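Local coordinates for transcriptional regulator (Streptococcus dysgalactiae, PDB 4YV9), which probably regulates transcription in quorum sensing, binding DNA through a helix-turn-helix domain and SHP peptide pheromones through a helical repeat domain, at residues Ile189-Ile194 / His205-Lys210. Residues are numbered along the deposited sequence; the frame is centred on the assembly and turned at random.
Sequences INCLII and HYLIEK
Leu207 reaches across to the backbone of the helix segment 189-194 with a single methyl group. Its CD1 comes to 3.5 Å from Leu192 N and 3.8 Å from Cys191 C, so the methyl lies against the peptide link between these two residues. Cys191 meets the same methyl with CB and SG, the sulfur 4.0 Å from Leu207 CD1, and Leu192 adds its CB. In Leu207, CG stands anti to the carbonyl carbon (chi1 -75°) and CD1 continues in an extended line (chi2 166°), which carries this branch to the opposite helix. Leu192 and Leu207 also have the nearest CA atoms of the two segments, 6.0 Å apart, with their CB atoms at 4.1 Å.

Beyond this tight centre the packing passes to the branched end of Leu192. Both of its methyls meet CG1 of Ile208, CD2 at 3.8 Å and CD1 slightly farther, and the two side chains run at a slant to one another. Val230 and Tyr234 of helix 221-236 adjoin Leu192 and Ile208 respectively, while Thr164 of helix 157-169 packs on Cys191. On the solvent side of segment 205-210, His205 and Glu209 are exposed and make no contact with 189-194.

Helices 179-197 and 201-215 form an antiparallel helical hairpin, the segment axes 9.4 Å apart at an angle of 155°, consistent with the TPR-like architecture of the Rgg C-terminal domain. Ile189, Asn190 and Ile193 of the first helix pack on a modified side chain of the bound peptide. No hydrogen bond or salt bridge joins the two segments, so their relative position here depends on non-directional van der Waals packing, closest where Leu207 CD1 meets the main chain of 189-194.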
loop_
_atom_site.group_PDB
_atom_site.type_symbol
_atom_site.label_atom_id
_atom_site.label_comp_id
_atom_site.label_asym_id
_atom_site.label_seq_id
_atom_site.Cartn_x
_atom_site.Cartn_y
_atom_site.Cartn_z
ATOM N N ILE B 189 15.530 2.585 -7.788
ATOM C CA ILE B 189 16.473 1.473 -7.843
ATOM C C ILE B 189 16.779 1.082 -9.298
ATOM O O ILE B 189 17.935 0.831 -9.645
ATOM C CB ILE B 189 15.940 0.256 -7.056
ATOM C CG1 ILE B 189 15.885 0.596 -5.557
ATOM C CG2 ILE B 189 16.821 -0.981 -7.304
ATOM C CD1 ILE B 189 15.203 -0.443 -4.702
ATOM N N ASN B 190 15.748 1.058 -10.142
ATOM C CA ASN B 190 15.905 0.786 -11.575
ATOM C C ASN B 190 16.873 1.781 -12.219
ATOM O O ASN B 190 17.725 1.408 -13.017
ATOM C CB ASN B 190 14.541 0.828 -12.285
ATOM C CG ASN B 190 14.617 0.387 -13.751
ATOM O OD1 ASN B 190 14.919 -0.767 -14.047
ATOM N ND2 ASN B 190 14.317 1.303 -14.668
ATOM N N CYS B 191 16.755 3.052 -11.855
ATOM C CA CYS B 191 17.664 4.045 -12.407
ATOM C C CYS B 191 19.076 3.842 -11.870
ATOM O O CYS B 191 20.051 4.005 -12.605
ATOM C CB CYS B 191 17.191 5.468 -12.098
ATOM S SG CYS B 191 18.008 6.715 -13.126
ATOM N N LEU B 192 19.176 3.498 -10.589
ATOM C CA LEU B 192 20.467 3.241 -9.959
ATOM C C LEU B 192 21.208 2.110 -10.672
ATOM O O LEU B 192 22.415 2.178 -10.880
ATOM C CB LEU B 192 20.282 2.906 -8.474
ATOM C CG LEU B 192 21.522 2.417 -7.715
ATOM C CD1 LEU B 192 22.687 3.408 -7.833
ATOM C CD2 LEU B 192 21.210 2.135 -6.254
ATOM N N ILE B 193 20.470 1.078 -11.056
ATOM C CA ILE B 193 21.052 -0.037 -11.815
ATOM C C ILE B 193 21.710 0.440 -13.119
ATOM O O ILE B 193 22.844 0.056 -13.432
ATOM C CB ILE B 193 19.974 -1.110 -12.114
ATOM C CG1 ILE B 193 19.746 -1.962 -10.869
ATOM C CG2 ILE B 193 20.378 -1.996 -13.286
ATOM C CD1 ILE B 193 18.437 -2.741 -10.883
ATOM N N ILE B 194 21.007 1.297 -13.856
ATOM C CA ILE B 194 21.514 1.841 -15.113
ATOM C C ILE B 194 22.709 2.758 -14.881
ATOM O O ILE B 194 23.685 2.738 -15.633
ATOM C CB ILE B 194 20.408 2.611 -15.861
ATOM C CG1 ILE B 194 19.220 1.689 -16.130
ATOM C CG2 ILE B 194 20.935 3.186 -17.160
ATOM C CD1 ILE B 194 18.075 2.358 -16.852
ATOM N N HIS B 205 25.562 7.732 -6.521
ATOM C CA HIS B 205 25.663 8.227 -5.152
ATOM C C HIS B 205 24.408 8.988 -4.728
ATOM O O HIS B 205 23.855 8.718 -3.664
ATOM C CB HIS B 205 26.889 9.122 -4.988
ATOM C CG HIS B 205 27.070 9.629 -3.596
ATOM N ND1 HIS B 205 26.499 10.800 -3.149
ATOM C CD2 HIS B 205 27.735 9.107 -2.536
ATOM C CE1 HIS B 205 26.813 10.988 -1.879
ATOM N NE2 HIS B 205 27.566 9.974 -1.487
ATOM N N TYR B 206 23.971 9.933 -5.556
ATOM C CA TYR B 206 22.692 10.614 -5.332
ATOM C C TYR B 206 21.540 9.629 -5.096
ATOM O O TYR B 206 20.783 9.778 -4.143
ATOM C CB TYR B 206 22.357 11.537 -6.517
ATOM C CG TYR B 206 20.951 12.136 -6.474
ATOM C CD1 TYR B 206 19.859 11.437 -6.982
ATOM C CD2 TYR B 206 20.724 13.398 -5.933
ATOM C CE1 TYR B 206 18.578 11.971 -6.942
ATOM C CE2 TYR B 206 19.446 13.947 -5.893
ATOM C CZ TYR B 206 18.376 13.225 -6.400
ATOM O OH TYR B 206 17.100 13.743 -6.367
ATOM N N LEU B 207 21.407 8.626 -5.968
ATOM C CA LEU B 207 20.272 7.713 -5.922
ATOM C C LEU B 207 20.277 6.825 -4.685
ATOM O O LEU B 207 19.231 6.523 -4.118
ATOM C CB LEU B 207 20.242 6.834 -7.180
ATOM C CG LEU B 207 19.758 7.563 -8.426
ATOM C CD1 LEU B 207 20.066 6.767 -9.692
ATOM C CD2 LEU B 207 18.272 7.852 -8.304
ATOM N N ILE B 208 21.469 6.404 -4.289
ATOM C CA ILE B 208 21.664 5.600 -3.095
ATOM C C ILE B 208 21.188 6.352 -1.852
ATOM O O ILE B 208 20.465 5.808 -1.017
ATOM C CB ILE B 208 23.155 5.214 -2.956
ATOM C CG1 ILE B 208 23.493 4.103 -3.951
ATOM C CG2 ILE B 208 23.489 4.802 -1.534
ATOM C CD1 ILE B 208 24.988 4.035 -4.291
ATOM N N GLU B 209 21.584 7.614 -1.748
ATOM C CA GLU B 209 21.131 8.463 -0.645
ATOM C C GLU B 209 19.596 8.621 -0.642
ATOM O O GLU B 209 18.965 8.481 0.403
ATOM C CB GLU B 209 21.822 9.827 -0.720
ATOM C CG GLU B 209 21.415 10.798 0.364
ATOM C CD GLU B 209 20.222 11.652 -0.031
ATOM O OE1 GLU B 209 19.890 11.694 -1.236
ATOM O OE2 GLU B 209 19.622 12.269 0.865
ATOM N N LYS B 210 19.004 8.894 -1.805
ATOM C CA LYS B 210 17.544 8.993 -1.925
ATOM C C LYS B 210 16.846 7.684 -1.562
ATOM O O LYS B 210 15.858 7.685 -0.837
ATOM C CB LYS B 210 17.126 9.395 -3.342
ATOM C CG LYS B 210 17.705 10.707 -3.835
ATOM C CD LYS B 210 17.298 11.885 -2.954
ATOM C CE LYS B 210 15.811 12.145 -2.975
ATOM N NZ LYS B 210 15.494 13.346 -2.105
#